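Local structure of Vlm2 (Streptomyces tsusimaensis, 6ECB) at residues Pro39-Ala47 and Val105-Ile116; Tyr183-Leu191 and Leu204-Leu213. The protein is a non-ribosomal peptide synthetase for the depsipeptide valinomycin, of which this chain is the thioesterase domain, a hydrolase-class unit with an alpha/beta-hydrolase fold. All coordinates share one frame; numbering follows the deposited sequence.

Interaction 1 (Pro39-Ala47 and Val105-Ile116); sequences PGIVFAPPA and VYIGGHSLGGHI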
ATOM      1  N   PRO A  39      -2.936   2.276  18.856  1.00 21.17           N
ATOM      2  CA  PRO A  39      -3.926   1.884  17.846  1.00 22.70           C
ATOM      3  C   PRO A  39      -3.326   0.966  16.801  1.00 25.35           C
ATOM      4  O   PRO A  39      -2.113   0.876  16.622  1.00 21.28           O
ATOM      5  CB  PRO A  39      -4.336   3.201  17.214  1.00 23.93           C
ATOM      6  CG  PRO A  39      -3.217   4.114  17.494  1.00 24.67           C
ATOM      7  CD  PRO A  39      -2.594   3.704  18.763  1.00 24.33           C
ATOM      8  N   GLY A  40      -4.203   0.317  16.098  1.00 19.67           N
ATOM      9  CA  GLY A  40      -3.811  -0.552  15.005  1.00 20.10           C
ATOM     10  C   GLY A  40      -3.851   0.137  13.671  1.00 18.28           C
ATOM     11  O   GLY A  40      -4.392   1.231  13.514  1.00 18.99           O
ATOM     12  N   ILE A  41      -3.251  -0.522  12.671  1.00 18.71           N
ATOM     13  CA  ILE A  41      -3.391  -0.110  11.280  1.00 15.72           C
ATOM     14  C   ILE A  41      -3.531  -1.361  10.434  1.00 17.65           C
ATOM     15  O   ILE A  41      -2.774  -2.333  10.614  1.00 19.27           O
ATOM     16  CB  ILE A  41      -2.196   0.693  10.705  1.00 17.98           C
ATOM     17  CG1 ILE A  41      -1.790   1.852  11.591  1.00 21.61           C
ATOM     18  CG2 ILE A  41      -2.558   1.169   9.285  1.00 19.35           C
ATOM     19  CD1 ILE A  41      -0.401   2.443  11.152  1.00 22.66           C
ATOM     20  N   VAL A  42      -4.474  -1.317   9.496  1.00 16.60           N
ATOM     21  CA  VAL A  42      -4.593  -2.303   8.426  1.00 15.82           C
ATOM     22  C   VAL A  42      -4.275  -1.581   7.129  1.00 14.88           C
ATOM     23  O   VAL A  42      -5.010  -0.668   6.715  1.00 16.16           O
ATOM     24  CB  VAL A  42      -5.994  -2.927   8.345  1.00 18.72           C
ATOM     25  CG1 VAL A  42      -6.030  -3.912   7.193  1.00 19.42           C
ATOM     26  CG2 VAL A  42      -6.372  -3.610   9.663  1.00 21.17           C
ATOM     27  N   PHE A  43      -3.200  -2.012   6.476  1.00 15.90           N
ATOM     28  CA  PHE A  43      -2.797  -1.471   5.187  1.00 13.85           C
ATOM     29  C   PHE A  43      -3.372  -2.274   4.029  1.00 16.77           C
ATOM     30  O   PHE A  43      -3.244  -3.493   3.987  1.00 17.97           O
ATOM     31  CB  PHE A  43      -1.277  -1.464   5.069  1.00 14.79           C
ATOM     32  CG  PHE A  43      -0.594  -0.409   5.914  1.00 16.15           C
ATOM     33  CD1 PHE A  43      -0.676   0.919   5.558  1.00 17.76           C
ATOM     34  CD2 PHE A  43       0.134  -0.758   7.034  1.00 21.29           C
ATOM     35  CE1 PHE A  43      -0.041   1.893   6.318  1.00 19.75           C
ATOM     36  CE2 PHE A  43       0.780   0.209   7.785  1.00 21.23           C
ATOM     37  CZ  PHE A  43       0.700   1.523   7.409  1.00 17.41           C
ATOM     38  N   ALA A  44      -3.927  -1.579   3.069  1.00 14.85           N
ATOM     39  CA  ALA A  44      -4.381  -2.127   1.805  1.00 13.46           C
ATOM     40  C   ALA A  44      -3.234  -2.105   0.805  1.00 16.43           C
ATOM     41  O   ALA A  44      -2.450  -1.148   0.775  1.00 17.00           O
ATOM     42  CB  ALA A  44      -5.564  -1.332   1.257  1.00 16.59           C
ATOM     43  N   PRO A  45      -3.110  -3.124  -0.041  1.00 16.15           N
ATOM     44  CA  PRO A  45      -1.928  -3.230  -0.896  1.00 15.57           C
ATOM     45  C   PRO A  45      -2.014  -2.348  -2.131  1.00 14.60           C
ATOM     46  O   PRO A  45      -3.095  -2.145  -2.697  1.00 17.36           O
ATOM     47  CB  PRO A  45      -1.923  -4.718  -1.294  1.00 18.63           C
ATOM     48  CG  PRO A  45      -3.367  -5.083  -1.336  1.00 19.11           C
ATOM     49  CD  PRO A  45      -3.993  -4.304  -0.174  1.00 18.23           C
ATOM     50  N   PRO A  46      -0.864  -1.882  -2.637  1.00 15.76           N
ATOM     51  CA  PRO A  46      -0.829  -1.177  -3.913  1.00 15.66           C
ATOM     52  C   PRO A  46      -0.911  -2.166  -5.071  1.00 16.67           C
ATOM     53  O   PRO A  46      -1.133  -3.363  -4.843  1.00 18.21           O
ATOM     54  CB  PRO A  46       0.525  -0.477  -3.878  1.00 20.12           C
ATOM     55  CG  PRO A  46       1.366  -1.464  -3.221  1.00 21.32           C
ATOM     56  CD  PRO A  46       0.507  -2.082  -2.122  1.00 19.52           C
ATOM     57  N   ALA A  47      -0.682  -1.684  -6.285  1.00 17.06           N
ATOM     58  CA  ALA A  47      -0.778  -2.567  -7.452  1.00 16.55           C
ATOM     59  C   ALA A  47       0.155  -3.745  -7.272  1.00 20.87           C
ATOM     60  O   ALA A  47       1.339  -3.581  -6.937  1.00 19.71           O
ATOM     61  CB  ALA A  47      -0.438  -1.812  -8.727  1.00 21.42           C
ATOM     62  N   VAL A 105      -8.554   1.234  15.264  1.00 19.13           N
ATOM     63  CA  VAL A 105      -7.818   0.657  14.136  1.00 17.91           C
ATOM     64  C   VAL A 105      -7.993   1.556  12.923  1.00 17.74           C
ATOM     65  O   VAL A 105      -9.120   1.782  12.468  1.00 17.63           O
ATOM     66  CB  VAL A 105      -8.302  -0.765  13.797  1.00 19.87           C
ATOM     67  CG1 VAL A 105      -7.468  -1.340  12.646  1.00 19.16           C
ATOM     68  CG2 VAL A 105      -8.213  -1.640  15.019  1.00 22.11           C
ATOM     69  N   TYR A 106      -6.882   2.050  12.390  1.00 15.57           N
ATOM     70  CA  TYR A 106      -6.876   2.798  11.150  1.00 16.11           C
ATOM     71  C   TYR A 106      -6.871   1.866   9.951  1.00 16.65           C
ATOM     72  O   TYR A 106      -6.363   0.739  10.011  1.00 16.39           O
ATOM     73  CB  TYR A 106      -5.626   3.651  11.036  1.00 16.15           C
ATOM     74  CG  TYR A 106      -5.485   4.761  12.027  1.00 17.65           C
ATOM     75  CD1 TYR A 106      -6.017   6.009  11.761  1.00 19.69           C
ATOM     76  CD2 TYR A 106      -4.791   4.570  13.217  1.00 19.35           C
ATOM     77  CE1 TYR A 106      -5.859   7.071  12.663  1.00 20.62           C
ATOM     78  CE2 TYR A 106      -4.615   5.622  14.137  1.00 20.07           C
ATOM     79  CZ  TYR A 106      -5.167   6.871  13.836  1.00 20.02           C
ATOM     80  OH  TYR A 106      -5.018   7.921  14.700  1.00 22.94           O
ATOM     81  N   ILE A 107      -7.361   2.386   8.830  1.00 15.32           N
ATOM     82  CA  ILE A 107      -7.100   1.813   7.521  1.00 14.63           C
ATOM     83  C   ILE A 107      -6.096   2.719   6.832  1.00 16.37           C
ATOM     84  O   ILE A 107      -6.229   3.943   6.892  1.00 17.70           O
ATOM     85  CB  ILE A 107      -8.377   1.687   6.665  1.00 14.99           C
ATOM     86  CG1 ILE A 107      -9.559   1.075   7.436  1.00 16.98           C
ATOM     87  CG2 ILE A 107      -8.073   0.872   5.431  1.00 16.22           C
ATOM     88  CD1 ILE A 107      -9.335  -0.269   8.084  1.00 18.07           C
ATOM     89  N   GLY A 108      -5.093   2.133   6.162  1.00 16.16           N
ATOM     90  CA  GLY A 108      -4.097   2.937   5.484  1.00 17.29           C
ATOM     91  C   GLY A 108      -3.718   2.366   4.134  1.00 15.88           C
ATOM     92  O   GLY A 108      -3.982   1.201   3.828  1.00 16.89           O
ATOM     93  N   GLY A 109      -3.078   3.211   3.332  1.00 14.36           N
ATOM     94  CA  GLY A 109      -2.555   2.726   2.061  1.00 15.27           C
ATOM     95  C   GLY A 109      -1.691   3.709   1.312  1.00 15.14           C
ATOM     96  O   GLY A 109      -1.871   4.926   1.423  1.00 16.56           O
ATOM     97  N   HIS A 110      -0.758   3.170   0.529  1.00 16.26           N
ATOM     98  CA  HIS A 110       0.127   3.926  -0.338  1.00 15.97           C
ATOM     99  C   HIS A 110      -0.247   3.646  -1.786  1.00 16.42           C
ATOM    100  O   HIS A 110      -0.585   2.517  -2.134  1.00 15.68           O
ATOM    101  CB  HIS A 110       1.576   3.494  -0.078  1.00 15.56           C
ATOM    102  CG  HIS A 110       2.612   4.193  -0.903  1.00 18.38           C
ATOM    103  ND1 HIS A 110       3.197   3.598  -2.003  1.00 20.61           N
ATOM    104  CD2 HIS A 110       3.217   5.397  -0.761  1.00 19.12           C
ATOM    105  CE1 HIS A 110       4.106   4.411  -2.515  1.00 21.59           C
ATOM    106  NE2 HIS A 110       4.150   5.504  -1.774  1.00 19.71           N
ATOM    107  N   SER A 111      -0.138   4.663  -2.628  1.00 15.90           N
ATOM    108  CA  SER A 111      -0.392   4.536  -4.064  1.00 16.28           C
ATOM    109  C   SER A 111      -1.804   3.975  -4.259  1.00 16.76           C
ATOM    110  O   SER A 111      -2.754   4.435  -3.597  1.00 16.01           O
ATOM    111  CB  SER A 111       0.751   3.709  -4.658  1.00 21.06           C
ATOM    112  OG  SER A 111       0.703   3.752  -6.065  1.00 28.79           O
ATOM    113  N   LEU A 112      -2.008   2.993  -5.145  1.00 15.55           N
ATOM    114  CA  LEU A 112      -3.343   2.412  -5.309  1.00 15.86           C
ATOM    115  C   LEU A 112      -3.900   1.874  -3.998  1.00 15.76           C
ATOM    116  O   LEU A 112      -5.127   1.823  -3.819  1.00 16.96           O
ATOM    117  CB  LEU A 112      -3.287   1.288  -6.357  1.00 16.97           C
ATOM    118  CG  LEU A 112      -4.599   0.541  -6.604  1.00 19.03           C
ATOM    119  CD1 LEU A 112      -5.657   1.408  -7.243  1.00 19.45           C
ATOM    120  CD2 LEU A 112      -4.286  -0.690  -7.496  1.00 22.53           C
ATOM    121  N   GLY A 113      -3.023   1.462  -3.073  1.00 14.78           N
ATOM    122  CA  GLY A 113      -3.481   1.038  -1.769  1.00 14.37           C
ATOM    123  C   GLY A 113      -4.245   2.128  -1.041  1.00 16.08           C
ATOM    124  O   GLY A 113      -5.137   1.828  -0.244  1.00 16.30           O
ATOM    125  N   GLY A 114      -3.924   3.394  -1.314  1.00 16.92           N
ATOM    126  CA  GLY A 114      -4.697   4.487  -0.713  1.00 15.58           C
ATOM    127  C   GLY A 114      -6.124   4.547  -1.220  1.00 14.52           C
ATOM    128  O   GLY A 114      -7.071   4.742  -0.445  1.00 15.78           O
ATOM    129  N   HIS A 115      -6.312   4.375  -2.535  1.00 14.74           N
ATOM    130  CA  HIS A 115      -7.670   4.355  -3.055  1.00 14.53           C
ATOM    131  C   HIS A 115      -8.435   3.155  -2.552  1.00 19.34           C
ATOM    132  O   HIS A 115      -9.618   3.260  -2.230  1.00 18.10           O
ATOM    133  CB  HIS A 115      -7.656   4.355  -4.572  1.00 18.95           C
ATOM    134  CG  HIS A 115      -6.936   5.518  -5.119  1.00 20.77           C
ATOM    135  ND1 HIS A 115      -5.576   5.520  -5.280  1.00 24.48           N
ATOM    136  CD2 HIS A 115      -7.366   6.755  -5.457  1.00 24.00           C
ATOM    137  CE1 HIS A 115      -5.196   6.701  -5.733  1.00 31.37           C
ATOM    138  NE2 HIS A 115      -6.264   7.469  -5.839  1.00 26.81           N
ATOM    139  N   ILE A 116      -7.781   1.986  -2.525  1.00 16.26           N
ATOM    140  CA  ILE A 116      -8.441   0.813  -1.987  1.00 13.74           C
ATOM    141  C   ILE A 116      -8.831   1.054  -0.534  1.00 17.05           C
ATOM    142  O   ILE A 116      -9.941   0.721  -0.108  1.00 18.79           O
ATOM    143  CB  ILE A 116      -7.539  -0.429  -2.125  1.00 15.16           C
ATOM    144  CG1 ILE A 116      -7.363  -0.768  -3.604  1.00 15.36           C
ATOM    145  CG2 ILE A 116      -8.189  -1.609  -1.399  1.00 16.67           C
ATOM    146  CD1 ILE A 116      -6.322  -1.857  -3.850  1.00 17.23           C
TER
HETATM  147  O   HOH W   1      -0.002   1.092  -6.973  1.00 24.63           O
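Ala-44 lays its CB against CG2 of Ile-116 of helix 112-126, 3.7 Å away. Upstream, Gly-40 to Phe-43 pair in parallel with Val-105 to Gly-108; three backbone bonds join them and a fourth runs from Ala-44 N to Gly-108 O, all nearly straight. Val-42 uses both its N and its O, to Tyr-106 O (2.8 Å) and from Gly-108 N. The ring of Tyr-106 turns an edge to Gly-40 O, which lies in its plane 3.4 Å from CD2. Ile-41 sets CG2 anti to its backbone N, over the centre of the Phe-43 ring and 3.7 Å above it. The glycines matter: a side chain at Gly-113 would run into Ala-44 O, and one at Gly-109 into Gly-113 O. Gly-109, Ser-111 and Gly-113 fit the GxSxG nucleophile elbow of alpha/beta hydrolases, Ser-111 (phi 56°) being the probable nucleophile, in triad geometry with His-273 and Asp-138. One water accepts from Ala-47 N at 2.9 Å and also hydrogen-bonds Ser-111 OG. Strand 67-71 flanks strand 40-44 and strand 134-137 flanks 105-110, while helix 86-97 packs on Val-42, Pro-45 and Ile-116.

Interaction 2 (Tyr183-Leu191 and Leu204-Leu213); sequences YEEAKQLLL and LSEDYLDRFL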
ATOM      1  N   TYR A 183      14.181  -9.640 -18.759  1.00 49.13           N
ATOM      2  CA  TYR A 183      13.186  -9.790 -17.696  1.00 53.97           C
ATOM      3  C   TYR A 183      13.535 -10.925 -16.745  1.00 49.57           C
ATOM      4  O   TYR A 183      13.518 -10.753 -15.522  1.00 47.06           O
ATOM      5  CB  TYR A 183      11.815 -10.043 -18.325  1.00 41.97           C
ATOM      6  CG  TYR A 183      10.609  -9.812 -17.446  1.00 38.77           C
ATOM      7  CD1 TYR A 183      10.351  -8.563 -16.899  1.00 43.71           C
ATOM      8  CD2 TYR A 183       9.690 -10.833 -17.213  1.00 54.43           C
ATOM      9  CE1 TYR A 183       9.239  -8.341 -16.132  1.00 44.59           C
ATOM     10  CE2 TYR A 183       8.570 -10.621 -16.441  1.00 49.90           C
ATOM     11  CZ  TYR A 183       8.347  -9.369 -15.904  1.00 41.91           C
ATOM     12  OH  TYR A 183       7.233  -9.121 -15.139  1.00 46.13           O
ATOM     13  N   GLU A 184      13.829 -12.107 -17.292  1.00 43.49           N
ATOM     14  CA  GLU A 184      14.111 -13.256 -16.439  1.00 49.19           C
ATOM     15  C   GLU A 184      15.365 -13.024 -15.604  1.00 53.18           C
ATOM     16  O   GLU A 184      15.431 -13.459 -14.450  1.00 46.89           O
ATOM     17  CB  GLU A 184      14.254 -14.524 -17.283  1.00 51.45           C
ATOM     18  N   GLU A 185      16.366 -12.330 -16.165  1.00 48.56           N
ATOM     19  CA  GLU A 185      17.577 -12.032 -15.400  1.00 42.58           C
ATOM     20  C   GLU A 185      17.319 -10.970 -14.337  1.00 45.02           C
ATOM     21  O   GLU A 185      17.873 -11.047 -13.234  1.00 42.37           O
ATOM     22  CB  GLU A 185      18.709 -11.589 -16.332  1.00 45.36           C
ATOM     23  CG  GLU A 185      19.281 -12.734 -17.155  1.00 59.45           C
ATOM     24  CD  GLU A 185      20.300 -12.281 -18.189  1.00 70.41           C
ATOM     25  OE1 GLU A 185      20.924 -11.217 -17.993  1.00 69.87           O
ATOM     26  OE2 GLU A 185      20.468 -12.996 -19.203  1.00 62.21           O
ATOM     27  N   ALA A 186      16.488  -9.967 -14.647  1.00 36.31           N
ATOM     28  CA  ALA A 186      16.100  -8.997 -13.629  1.00 36.59           C
ATOM     29  C   ALA A 186      15.358  -9.682 -12.493  1.00 55.43           C
ATOM     30  O   ALA A 186      15.584  -9.375 -11.313  1.00 38.30           O
ATOM     31  CB  ALA A 186      15.236  -7.890 -14.242  1.00 43.36           C
ATOM     32  N   LYS A 187      14.460 -10.612 -12.828  1.00 45.95           N
ATOM     33  CA  LYS A 187      13.730 -11.333 -11.792  1.00 36.76           C
ATOM     34  C   LYS A 187      14.687 -12.114 -10.901  1.00 38.60           C
ATOM     35  O   LYS A 187      14.506 -12.161  -9.674  1.00 38.55           O
ATOM     36  CB  LYS A 187      12.696 -12.277 -12.425  1.00 40.25           C
ATOM     37  CG  LYS A 187      11.536 -11.526 -13.075  1.00 47.16           C
ATOM     38  CD  LYS A 187      10.250 -12.348 -13.110  1.00 63.92           C
ATOM     39  CE  LYS A 187      10.319 -13.510 -14.071  1.00 65.14           C
ATOM     40  NZ  LYS A 187       9.032 -14.268 -14.030  1.00 72.64           N
ATOM     41  N   GLN A 188      15.713 -12.723 -11.494  1.00 37.58           N
ATOM     42  CA  GLN A 188      16.625 -13.538 -10.701  1.00 35.94           C
ATOM     43  C   GLN A 188      17.424 -12.677  -9.734  1.00 42.79           C
ATOM     44  O   GLN A 188      17.705 -13.104  -8.609  1.00 39.49           O
ATOM     45  CB  GLN A 188      17.561 -14.335 -11.592  1.00 41.96           C
ATOM     46  CG  GLN A 188      18.350 -15.374 -10.814  1.00 57.15           C
ATOM     47  CD  GLN A 188      17.443 -16.358 -10.092  1.00 72.59           C
ATOM     48  OE1 GLN A 188      16.592 -16.996 -10.710  1.00 63.50           O
ATOM     49  NE2 GLN A 188      17.605 -16.463  -8.773  1.00 51.25           N
ATOM     50  N   LEU A 189      17.790 -11.457 -10.143  1.00 36.72           N
ATOM     51  CA  LEU A 189      18.475 -10.562  -9.210  1.00 45.82           C
ATOM     52  C   LEU A 189      17.590 -10.237  -8.018  1.00 47.91           C
ATOM     53  O   LEU A 189      18.068 -10.157  -6.882  1.00 43.05           O
ATOM     54  CB  LEU A 189      18.897  -9.267  -9.899  1.00 40.44           C
ATOM     55  CG  LEU A 189      20.087  -9.302 -10.854  1.00 46.84           C
ATOM     56  CD1 LEU A 189      20.367  -7.876 -11.299  1.00 47.34           C
ATOM     57  CD2 LEU A 189      21.301  -9.919 -10.194  1.00 50.66           C
ATOM     58  N   LEU A 190      16.296 -10.024  -8.253  1.00 34.63           N
ATOM     59  CA  LEU A 190      15.406  -9.762  -7.136  1.00 29.13           C
ATOM     60  C   LEU A 190      15.349 -10.960  -6.195  1.00 40.04           C
ATOM     61  O   LEU A 190      15.363 -10.797  -4.971  1.00 34.85           O
ATOM     62  CB  LEU A 190      14.000  -9.407  -7.629  1.00 31.42           C
ATOM     63  CG  LEU A 190      13.876  -8.176  -8.525  1.00 46.49           C
ATOM     64  CD1 LEU A 190      12.411  -7.911  -8.820  1.00 34.47           C
ATOM     65  CD2 LEU A 190      14.517  -6.947  -7.888  1.00 43.00           C
ATOM     66  N   LEU A 191      15.271 -12.174  -6.748  1.00 31.46           N
ATOM     67  CA  LEU A 191      15.230 -13.363  -5.902  1.00 44.11           C
ATOM     68  C   LEU A 191      16.540 -13.523  -5.138  1.00 31.85           C
ATOM     69  O   LEU A 191      16.540 -13.851  -3.945  1.00 41.67           O
ATOM     70  CB  LEU A 191      14.929 -14.600  -6.756  1.00 39.43           C
ATOM     71  CG  LEU A 191      13.561 -14.577  -7.446  1.00 41.62           C
ATOM     72  CD1 LEU A 191      13.416 -15.730  -8.428  1.00 46.75           C
ATOM     73  CD2 LEU A 191      12.462 -14.632  -6.415  1.00 38.74           C
ATOM     74  N   LEU A 204       8.643 -14.496  -0.441  1.00 33.16           N
ATOM     75  CA  LEU A 204       9.025 -13.953  -1.747  1.00 39.30           C
ATOM     76  C   LEU A 204       9.843 -14.978  -2.542  1.00 36.76           C
ATOM     77  O   LEU A 204      11.045 -14.849  -2.775  1.00 36.37           O
ATOM     78  CB  LEU A 204       9.758 -12.634  -1.563  1.00 40.30           C
ATOM     79  CG  LEU A 204      10.123 -11.822  -2.803  1.00 52.58           C
ATOM     80  CD1 LEU A 204       9.253 -12.126  -3.995  1.00 55.72           C
ATOM     81  CD2 LEU A 204      10.046 -10.351  -2.448  1.00 47.01           C
ATOM     82  N   SER A 205       9.130 -15.993  -3.017  1.00 30.89           N
ATOM     83  CA  SER A 205       9.669 -17.048  -3.857  1.00 32.66           C
ATOM     84  C   SER A 205       9.599 -16.659  -5.335  1.00 31.39           C
ATOM     85  O   SER A 205       9.013 -15.642  -5.707  1.00 30.55           O
ATOM     86  CB  SER A 205       8.866 -18.319  -3.651  1.00 40.66           C
ATOM     87  OG  SER A 205       7.510 -18.013  -3.934  1.00 36.70           O
ATOM     88  N   GLU A 206      10.186 -17.506  -6.184  1.00 32.62           N
ATOM     89  CA  GLU A 206      10.065 -17.309  -7.630  1.00 33.08           C
ATOM     90  C   GLU A 206       8.599 -17.249  -8.048  1.00 37.15           C
ATOM     91  O   GLU A 206       8.193 -16.381  -8.833  1.00 32.83           O
ATOM     92  CB  GLU A 206      10.786 -18.434  -8.370  1.00 39.13           C
ATOM     93  CG  GLU A 206      10.710 -18.304  -9.881  1.00 51.83           C
ATOM     94  CD  GLU A 206      11.310 -19.499 -10.595  1.00 61.84           C
ATOM     95  OE1 GLU A 206      12.127 -20.209  -9.976  1.00 59.61           O
ATOM     96  OE2 GLU A 206      10.942 -19.730 -11.768  1.00 65.28           O
ATOM     97  N   ASP A 207       7.784 -18.151  -7.503  1.00 37.39           N
ATOM     98  CA  ASP A 207       6.362 -18.185  -7.829  1.00 36.42           C
ATOM     99  C   ASP A 207       5.635 -16.934  -7.339  1.00 31.81           C
ATOM    100  O   ASP A 207       4.788 -16.377  -8.047  1.00 30.88           O
ATOM    101  CB  ASP A 207       5.755 -19.433  -7.209  1.00 43.74           C
ATOM    102  CG  ASP A 207       4.333 -19.637  -7.616  1.00 54.42           C
ATOM    103  OD1 ASP A 207       4.107 -19.885  -8.819  1.00 58.90           O
ATOM    104  OD2 ASP A 207       3.452 -19.543  -6.729  1.00 49.78           O
ATOM    105  N   TYR A 208       5.916 -16.494  -6.110  1.00 28.93           N
ATOM    106  CA  TYR A 208       5.281 -15.294  -5.592  1.00 29.58           C
ATOM    107  C   TYR A 208       5.621 -14.085  -6.448  1.00 27.30           C
ATOM    108  O   TYR A 208       4.761 -13.245  -6.734  1.00 25.51           O
ATOM    109  CB  TYR A 208       5.735 -15.057  -4.147  1.00 29.01           C
ATOM    110  CG  TYR A 208       5.030 -13.946  -3.440  1.00 24.37           C
ATOM    111  CD1 TYR A 208       3.922 -14.188  -2.636  1.00 25.52           C
ATOM    112  CD2 TYR A 208       5.471 -12.633  -3.555  1.00 25.10           C
ATOM    113  CE1 TYR A 208       3.286 -13.171  -1.977  1.00 26.83           C
ATOM    114  CE2 TYR A 208       4.843 -11.622  -2.909  1.00 24.63           C
ATOM    115  CZ  TYR A 208       3.742 -11.892  -2.124  1.00 25.54           C
ATOM    116  OH  TYR A 208       3.132 -10.875  -1.495  1.00 25.47           O
ATOM    117  N   LEU A 209       6.883 -13.959  -6.834  1.00 28.36           N
ATOM    118  CA  LEU A 209       7.287 -12.817  -7.644  1.00 25.51           C
ATOM    119  C   LEU A 209       6.541 -12.797  -8.972  1.00 25.70           C
ATOM    120  O   LEU A 209       6.095 -11.740  -9.436  1.00 27.43           O
ATOM    121  CB  LEU A 209       8.801 -12.878  -7.874  1.00 28.35           C
ATOM    122  CG  LEU A 209       9.391 -11.798  -8.770  1.00 33.53           C
ATOM    123  CD1 LEU A 209       9.134 -10.412  -8.200  1.00 36.55           C
ATOM    124  CD2 LEU A 209      10.881 -12.051  -8.954  1.00 30.51           C
ATOM    125  N   ASP A 210       6.442 -13.958  -9.618  1.00 26.49           N
ATOM    126  CA  ASP A 210       5.690 -14.049 -10.865  1.00 27.03           C
ATOM    127  C   ASP A 210       4.245 -13.620 -10.665  1.00 25.90           C
ATOM    128  O   ASP A 210       3.695 -12.841 -11.457  1.00 26.94           O
ATOM    129  CB  ASP A 210       5.762 -15.486 -11.384  1.00 34.76           C
ATOM    130  CG  ASP A 210       5.143 -15.628 -12.753  1.00 66.27           C
ATOM    131  OD1 ASP A 210       5.720 -15.060 -13.705  1.00 73.76           O
ATOM    132  OD2 ASP A 210       4.085 -16.290 -12.876  1.00 80.67           O
ATOM    133  N   ARG A 211       3.621 -14.089  -9.590  1.00 27.60           N
ATOM    134  CA  ARG A 211       2.219 -13.766  -9.366  1.00 28.05           C
ATOM    135  C   ARG A 211       2.054 -12.292  -9.051  1.00 26.54           C
ATOM    136  O   ARG A 211       1.108 -11.649  -9.510  1.00 22.81           O
ATOM    137  CB  ARG A 211       1.661 -14.629  -8.243  1.00 24.67           C
ATOM    138  CG  ARG A 211       1.548 -16.109  -8.608  1.00 27.13           C
ATOM    139  CD  ARG A 211       1.226 -16.940  -7.367  1.00 31.48           C
ATOM    140  NE  ARG A 211       1.146 -18.374  -7.676  1.00 33.32           N
ATOM    141  CZ  ARG A 211       0.016 -19.058  -7.833  1.00 41.25           C
ATOM    142  NH1 ARG A 211      -1.157 -18.460  -7.702  1.00 39.56           N
ATOM    143  NH2 ARG A 211       0.060 -20.353  -8.118  1.00 39.02           N
ATOM    144  N   PHE A 212       2.994 -11.732  -8.292  1.00 23.26           N
ATOM    145  CA  PHE A 212       2.957 -10.311  -7.991  1.00 21.46           C
ATOM    146  C   PHE A 212       3.073  -9.484  -9.267  1.00 21.73           C
ATOM    147  O   PHE A 212       2.323  -8.522  -9.468  1.00 22.04           O
ATOM    148  CB  PHE A 212       4.090  -9.943  -7.017  1.00 25.22           C
ATOM    149  CG  PHE A 212       4.381  -8.475  -7.014  1.00 21.30           C
ATOM    150  CD1 PHE A 212       3.630  -7.631  -6.249  1.00 19.31           C
ATOM    151  CD2 PHE A 212       5.370  -7.948  -7.835  1.00 31.58           C
ATOM    152  CE1 PHE A 212       3.848  -6.282  -6.276  1.00 20.10           C
ATOM    153  CE2 PHE A 212       5.601  -6.587  -7.876  1.00 29.31           C
ATOM    154  CZ  PHE A 212       4.850  -5.758  -7.096  1.00 25.45           C
ATOM    155  N   LEU A 213       4.024  -9.826 -10.136  1.00 22.75           N
ATOM    156  CA  LEU A 213       4.239  -9.015 -11.330  1.00 23.18           C
ATOM    157  C   LEU A 213       3.035  -9.080 -12.265  1.00 24.10           C
ATOM    158  O   LEU A 213       2.663  -8.073 -12.882  1.00 23.21           O
ATOM    159  CB  LEU A 213       5.503  -9.464 -12.046  1.00 24.55           C
ATOM    160  CG  LEU A 213       6.804  -9.205 -11.287  1.00 31.56           C
ATOM    161  CD1 LEU A 213       7.940  -9.976 -11.932  1.00 34.72           C
ATOM    162  CD2 LEU A 213       7.082  -7.712 -11.281  1.00 30.28           C
TER
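Leu-191 and Leu-209 meet where two helices of the alpha/beta-hydrolase domain, 183-194 and 206-220, pack at a steep angle; the axes of these segments approach to 10.5 Å and are inclined at 123°. Apolar contacts dominate. Leu-209 reaches over with both branches: CD2 rests on the Lys-187 backbone, 3.7 Å from its O, and also touches Leu-191, while CD1 meets Leu-190 CD1 from a side chain crossing at about a right angle. Leu-191 divides its own branches, CD1 lying against CB of Glu-206 (3.8 Å) and CD2 against the backbone of Ser-205. Cutting Leu-191 back to an alanine is likely to open a gap beside Leu-209 CD2 and leave Glu-206 CB and the Ser-205 backbone without the methyls now packed on them. At the other end Leu-213 CD1 touches Lys-187 CD at 3.5 Å and, about a right angle away, Tyr-183 OH at 3.4 Å.

Charge adds one link across the helices: Lys-187, its chain bent at chi3 (-70°), brings NZ to Asp-210 OD1 in a long salt bridge of 3.4 Å, while OD2 of the same carboxylate pairs with Arg-214. Around the pair, helix 157-165 covers Tyr-183, Lys-187 and Leu-190, and Ile-167 touches Leu-190 and Leu-209.

Hydrogen bonding secures the helix start, where Ser-205 is the N-cap: its OG accepts from Tyr-208 N at 3.1 Å, with an N-H...O angle of 164°.

The two contacts come in series along the chain, interaction 1 complete before interaction 2 begins, and their centres lie 24 Å apart within one thioesterase domain. Interaction 1 is buried in the middle of the mixed sheet, its centre about 5 Å from the chain centre; interaction 2, its centre about 19 Å from that point, lies between helices inserted between strands 134-137 and 237-241. Helix 206-220 bridges them: Phe-212 CE1 touches Ala-47 O at 3.7 Å, and Gln-216, Gln-219 and Leu-220 of the same helix also meet Ala-47. The helical layer of interaction 2 thus adjoins the loop facing the probable nucleophile, consistent with a lid over the active site, as in related thioesterases.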